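Local structure of NOL1/NOP2/sun family protein (Enterococcus faecium, 3M4X) at residues L345-N349 against D350-E354; E148-R152 against W153-N157. The protein probably makes 5-methylcytosine in ribosomal RNA, with S-adenosylmethionine as the likely methyl donor. All coordinates share one frame; numbering follows the deposited sequence.

In the fold
Both contacts are short-range, and they lie in different parts of the chain. Contact 2, the helix end at 148-157, belongs to the RsmB/F methyltransferase region, where helix 140-153 leads into strand 158-161 of the mixed central sheet. Contact 1, the hairpin 345-354, forms the first two strands of a four-stranded antiparallel sheet in the first C-terminal region of the RsmF type. Their centres lie about 17 Å apart and their nearest atoms about 4 Å, without touching. R369 spans the interval: its NH2 makes a salt bridge with E151 of contact 2, while W353 of contact 1 packs on the same residue. Strand 367-370 itself pairs antiparallel with strand 158-161.

Contact 1: residues L345-N349 against D350-E354; sequences LLVFN and DHLWE
F348 and W353 both turn CG beside the backbone N and anti to the carbonyl carbon (chi1 -38° and -71°), which brings their rings together on one face of a beta hairpin with a two-residue turn. Strands 345-348 and 351-354 run antiparallel, joined by a type I' turn from F348 to H351; N349 and D350 both take left-handed helical backbone angles, as a type I' turn requires. The aromatic contact runs from F348 CD1 to W353 CD1, 3.6 Å apart, and the ring planes, inclined at 36°, make neither a stack nor an edge-to-face pair. W353 also meets the ring of H373, in the next strand of the sheet.

Two hydrogen-bonded pairs, L346 with W353 and F348 with H351, hold the backbones. The bond from W353 N to L346 O is 2.8 Å long and nearly collinear with the carbonyl. Where the chain reverses, H351 N reaches F348 O at 2.9 Å, but from above the carbonyl plane.

L345, V347 and L352 pack on the opposite face, with V347 CG2 3.8 Å from L352 CD1. Here W330 of helix 324-336 touches both L345 and L352. At the turn the imidazole of H351, whose ND1 is hydrogen-bonded to D376 OD1, carries the backbone O of N349 over the centre of one face, 3.8 Å above the ring plane.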
loop_
_atom_site.group_PDB
_atom_site.type_symbol
_atom_site.label_atom_id
_atom_site.label_comp_id
_atom_site.label_asym_id
_atom_site.label_seq_id
_atom_site.Cartn_x
_atom_site.Cartn_y
_atom_site.Cartn_z
ATOM N N LEU A 345 -23.559 1.957 -5.284
ATOM C CA LEU A 345 -23.184 1.900 -6.691
ATOM C C LEU A 345 -23.306 3.266 -7.360
ATOM O O LEU A 345 -24.392 3.832 -7.444
ATOM C CB LEU A 345 -24.018 0.853 -7.440
ATOM C CG LEU A 345 -23.943 -0.572 -6.892
ATOM C CD1 LEU A 345 -25.039 -1.431 -7.486
ATOM C CD2 LEU A 345 -22.577 -1.179 -7.154
ATOM N N LEU A 346 -22.179 3.792 -7.829
ATOM C CA LEU A 346 -22.161 5.085 -8.498
ATOM C C LEU A 346 -21.546 4.958 -9.883
ATOM O O LEU A 346 -20.728 4.071 -10.131
ATOM C CB LEU A 346 -21.370 6.102 -7.680
ATOM C CG LEU A 346 -21.563 6.124 -6.162
ATOM C CD1 LEU A 346 -20.789 7.285 -5.563
ATOM C CD2 LEU A 346 -23.026 6.214 -5.764
ATOM N N VAL A 347 -21.938 5.851 -10.783
ATOM C CA VAL A 347 -21.365 5.882 -12.120
ATOM C C VAL A 347 -20.722 7.244 -12.411
ATOM O O VAL A 347 -21.313 8.288 -12.137
ATOM C CB VAL A 347 -22.427 5.568 -13.196
ATOM C CG1 VAL A 347 -21.777 5.429 -14.565
ATOM C CG2 VAL A 347 -23.197 4.295 -12.840
ATOM N N PHE A 348 -19.498 7.222 -12.931
ATOM C CA PHE A 348 -18.849 8.418 -13.458
ATOM C C PHE A 348 -18.211 8.018 -14.780
ATOM O O PHE A 348 -17.450 7.054 -14.821
ATOM C CB PHE A 348 -17.751 8.931 -12.515
ATOM C CG PHE A 348 -18.084 8.817 -11.052
ATOM C CD1 PHE A 348 -17.336 7.996 -10.223
ATOM C CD2 PHE A 348 -19.128 9.542 -10.501
ATOM C CE1 PHE A 348 -17.627 7.889 -8.867
ATOM C CE2 PHE A 348 -19.429 9.440 -9.146
ATOM C CZ PHE A 348 -18.678 8.611 -8.329
ATOM N N ASN A 349 -18.518 8.735 -15.859
ATOM C CA ASN A 349 -17.950 8.401 -17.168
ATOM C C ASN A 349 -18.262 6.977 -17.618
ATOM O O ASN A 349 -17.454 6.354 -18.317
ATOM C CB ASN A 349 -16.430 8.590 -17.164
ATOM C CG ASN A 349 -16.018 10.018 -17.433
ATOM O OD1 ASN A 349 -16.852 10.868 -17.743
ATOM N ND2 ASN A 349 -14.723 10.290 -17.324
ATOM N N ASP A 350 -19.421 6.466 -17.206
ATOM C CA ASP A 350 -19.858 5.114 -17.556
ATOM C C ASP A 350 -19.087 4.032 -16.799
ATOM O O ASP A 350 -19.276 2.835 -17.032
ATOM C CB ASP A 350 -19.755 4.875 -19.065
ATOM C CG ASP A 350 -20.463 5.936 -19.867
ATOM O OD1 ASP A 350 -19.758 6.704 -20.560
ATOM O OD2 ASP A 350 -21.713 6.007 -19.798
ATOM N N HIS A 351 -18.212 4.466 -15.901
ATOM C CA HIS A 351 -17.533 3.566 -14.993
ATOM C C HIS A 351 -18.443 3.296 -13.796
ATOM O O HIS A 351 -18.853 4.230 -13.101
ATOM C CB HIS A 351 -16.216 4.181 -14.502
ATOM C CG HIS A 351 -15.248 4.521 -15.594
ATOM N ND1 HIS A 351 -14.945 3.657 -16.624
ATOM C CD2 HIS A 351 -14.488 5.626 -15.800
ATOM C CE1 HIS A 351 -14.052 4.216 -17.422
ATOM N NE2 HIS A 351 -13.759 5.413 -16.942
ATOM N N LEU A 352 -18.753 2.024 -13.557
ATOM C CA LEU A 352 -19.520 1.629 -12.380
ATOM C C LEU A 352 -18.583 1.361 -11.198
ATOM O O LEU A 352 -17.628 0.595 -11.312
ATOM C CB LEU A 352 -20.354 0.387 -12.691
ATOM C CG LEU A 352 -21.323 -0.111 -11.624
ATOM C CD1 LEU A 352 -22.346 0.970 -11.294
ATOM C CD2 LEU A 352 -22.023 -1.376 -12.110
ATOM N N TRP A 353 -18.858 1.996 -10.065
ATOM C CA TRP A 353 -18.011 1.867 -8.893
ATOM C C TRP A 353 -18.832 1.398 -7.726
ATOM O O TRP A 353 -20.000 1.751 -7.591
ATOM C CB TRP A 353 -17.396 3.219 -8.515
ATOM C CG TRP A 353 -16.362 3.694 -9.453
ATOM C CD1 TRP A 353 -16.546 4.491 -10.545
ATOM C CD2 TRP A 353 -14.963 3.423 -9.381
ATOM N NE1 TRP A 353 -15.341 4.724 -11.164
ATOM C CE2 TRP A 353 -14.353 4.070 -10.471
ATOM C CE3 TRP A 353 -14.160 2.682 -8.509
ATOM C CZ2 TRP A 353 -12.988 4.005 -10.706
ATOM C CZ3 TRP A 353 -12.807 2.620 -8.746
ATOM C CH2 TRP A 353 -12.235 3.273 -9.833
ATOM N N GLU A 354 -18.210 0.622 -6.855
ATOM C CA GLU A 354 -18.861 0.246 -5.618
ATOM C C GLU A 354 -18.045 0.892 -4.527
ATOM O O GLU A 354 -16.871 0.563 -4.353
ATOM C CB GLU A 354 -18.882 -1.273 -5.453
ATOM C CG GLU A 354 -19.442 -1.743 -4.119
ATOM C CD GLU A 354 -19.449 -3.246 -4.002
ATOM O OE1 GLU A 354 -19.387 -3.922 -5.049
ATOM O OE2 GLU A 354 -19.508 -3.754 -2.866
#

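Contact 2: residues E148-R152 against W153-N157; sequences ENIER and WGVSN
R152 flanks the peptide N of W153 with its CB and CG, CB being held 3.2 Å from W153 N by the covalent link between the two residues. From there the arginine turns back along its own helix. CG stands anti to the backbone N; the chain runs extended to CD, then bends at chi3 (61°), which carries the guanidinium over to the amide of N149. The noncovalent meetings begin here: NH2 donates to N149 OD1 at 2.8 Å, with the oxygen only 3° out of the guanidinium plane, whereas NE reaches the same oxygen by a weak bond. NH1 has two acceptors of its own, the backbone oxygens of H82 and E87, so all three guanidinium nitrogens are engaged and rotation of the group is restrained.

Beyond R152 the helix closes in a Schellman motif: G154 leaves helical geometry with positive phi, and V155 N bonds back to I150 O at 3.2 Å, nearly straight at 174°. The second bond of the motif runs from G154 N to E151 O (3.0 Å), the donor well above the carbonyl plane. W153 N still makes the helical bond to N149 O.

Directed back toward the helix, V155 places CB 3.9 Å from I150 CG2, and the two side chains cross obliquely. V155 CG2 lies 3.6 Å from I150 O and meets the W153 ring at its edge, in plane.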
loop_
_atom_site.group_PDB
_atom_site.type_symbol
_atom_site.label_atom_id
_atom_site.label_comp_id
_atom_site.label_asym_id
_atom_site.label_seq_id
_atom_site.Cartn_x
_atom_site.Cartn_y
_atom_site.Cartn_z
ATOM N N GLU A 148 -2.896 1.800 -9.587
ATOM C CA GLU A 148 -2.771 0.535 -10.308
ATOM C C GLU A 148 -2.307 -0.626 -9.430
ATOM O O GLU A 148 -2.730 -1.766 -9.640
ATOM C CB GLU A 148 -1.922 0.702 -11.569
ATOM C CG GLU A 148 -2.681 1.492 -12.634
ATOM C CD GLU A 148 -1.829 1.904 -13.817
ATOM O OE1 GLU A 148 -0.715 1.358 -13.971
ATOM O OE2 GLU A 148 -2.283 2.772 -14.598
ATOM N N ASN A 149 -1.484 -0.342 -8.422
ATOM C CA ASN A 149 -1.067 -1.388 -7.479
ATOM C C ASN A 149 -2.199 -1.828 -6.539
ATOM O O ASN A 149 -2.322 -3.007 -6.218
ATOM C CB ASN A 149 0.165 -0.963 -6.670
ATOM C CG ASN A 149 1.478 -1.180 -7.423
ATOM O OD1 ASN A 149 1.764 -2.279 -7.921
ATOM N ND2 ASN A 149 2.299 -0.136 -7.477
ATOM N N ILE A 150 -3.014 -0.877 -6.087
ATOM C CA ILE A 150 -4.168 -1.183 -5.227
ATOM C C ILE A 150 -5.113 -2.143 -5.971
ATOM O O ILE A 150 -5.501 -3.190 -5.462
ATOM C CB ILE A 150 -4.911 0.128 -4.774
ATOM C CG1 ILE A 150 -4.468 0.569 -3.381
ATOM C CG2 ILE A 150 -6.400 -0.084 -4.661
ATOM C CD1 ILE A 150 -3.003 0.744 -3.207
ATOM N N GLU A 151 -5.444 -1.788 -7.202
ATOM C CA GLU A 151 -6.251 -2.646 -8.049
ATOM C C GLU A 151 -5.624 -4.031 -8.258
ATOM O O GLU A 151 -6.309 -5.050 -8.188
ATOM C CB GLU A 151 -6.471 -1.953 -9.389
ATOM C CG GLU A 151 -7.261 -2.760 -10.380
ATOM C CD GLU A 151 -7.254 -2.121 -11.739
ATOM O OE1 GLU A 151 -6.242 -2.256 -12.448
ATOM O OE2 GLU A 151 -8.256 -1.474 -12.099
ATOM N N ARG A 152 -4.320 -4.075 -8.496
ATOM C CA ARG A 152 -3.654 -5.352 -8.752
ATOM C C ARG A 152 -3.754 -6.260 -7.533
ATOM O O ARG A 152 -3.969 -7.482 -7.651
ATOM C CB ARG A 152 -2.195 -5.139 -9.173
ATOM C CG ARG A 152 -1.397 -6.430 -9.436
ATOM C CD ARG A 152 0.013 -6.122 -10.006
ATOM N NE ARG A 152 0.789 -5.321 -9.067
ATOM C CZ ARG A 152 1.597 -5.826 -8.131
ATOM N NH1 ARG A 152 1.760 -7.145 -8.014
ATOM N NH2 ARG A 152 2.242 -5.007 -7.309
ATOM N N TRP A 153 -3.635 -5.625 -6.373
ATOM C CA TRP A 153 -3.582 -6.271 -5.075
ATOM C C TRP A 153 -4.961 -6.756 -4.700
ATOM O O TRP A 153 -5.115 -7.533 -3.760
ATOM C CB TRP A 153 -3.066 -5.264 -4.025
ATOM C CG TRP A 153 -2.553 -5.864 -2.738
ATOM C CD1 TRP A 153 -3.017 -5.616 -1.475
ATOM C CD2 TRP A 153 -1.457 -6.787 -2.589
ATOM N NE1 TRP A 153 -2.291 -6.339 -0.554
ATOM C CE2 TRP A 153 -1.329 -7.065 -1.212
ATOM C CE3 TRP A 153 -0.583 -7.413 -3.489
ATOM C CZ2 TRP A 153 -0.362 -7.938 -0.711
ATOM C CZ3 TRP A 153 0.379 -8.296 -2.986
ATOM C CH2 TRP A 153 0.480 -8.543 -1.613
ATOM N N GLY A 154 -5.972 -6.290 -5.434
ATOM C CA GLY A 154 -7.335 -6.742 -5.208
ATOM C C GLY A 154 -8.074 -6.049 -4.074
ATOM O O GLY A 154 -8.988 -6.615 -3.479
ATOM N N VAL A 155 -7.700 -4.809 -3.786
ATOM C CA VAL A 155 -8.315 -4.068 -2.679
ATOM C C VAL A 155 -9.636 -3.484 -3.127
ATOM O O VAL A 155 -9.697 -2.768 -4.122
ATOM C CB VAL A 155 -7.406 -2.924 -2.220
ATOM C CG1 VAL A 155 -8.038 -2.146 -1.039
ATOM C CG2 VAL A 155 -6.032 -3.472 -1.868
ATOM N N SER A 156 -10.692 -3.778 -2.384
ATOM C CA SER A 156 -12.027 -3.346 -2.773
ATOM C C SER A 156 -12.576 -2.193 -1.937
ATOM O O SER A 156 -13.594 -1.628 -2.291
ATOM C CB SER A 156 -12.996 -4.529 -2.727
ATOM O OG SER A 156 -12.967 -5.143 -1.452
ATOM N N ASN A 157 -11.901 -1.832 -0.845
ATOM C CA ASN A 157 -12.418 -0.806 0.066
ATOM C C ASN A 157 -11.542 0.458 0.158
ATOM O O ASN A 157 -11.538 1.150 1.180
ATOM C CB ASN A 157 -12.628 -1.390 1.472
ATOM C CG ASN A 157 -11.325 -1.838 2.117
ATOM O OD1 ASN A 157 -10.335 -2.076 1.424
ATOM N ND2 ASN A 157 -11.319 -1.954 3.447
#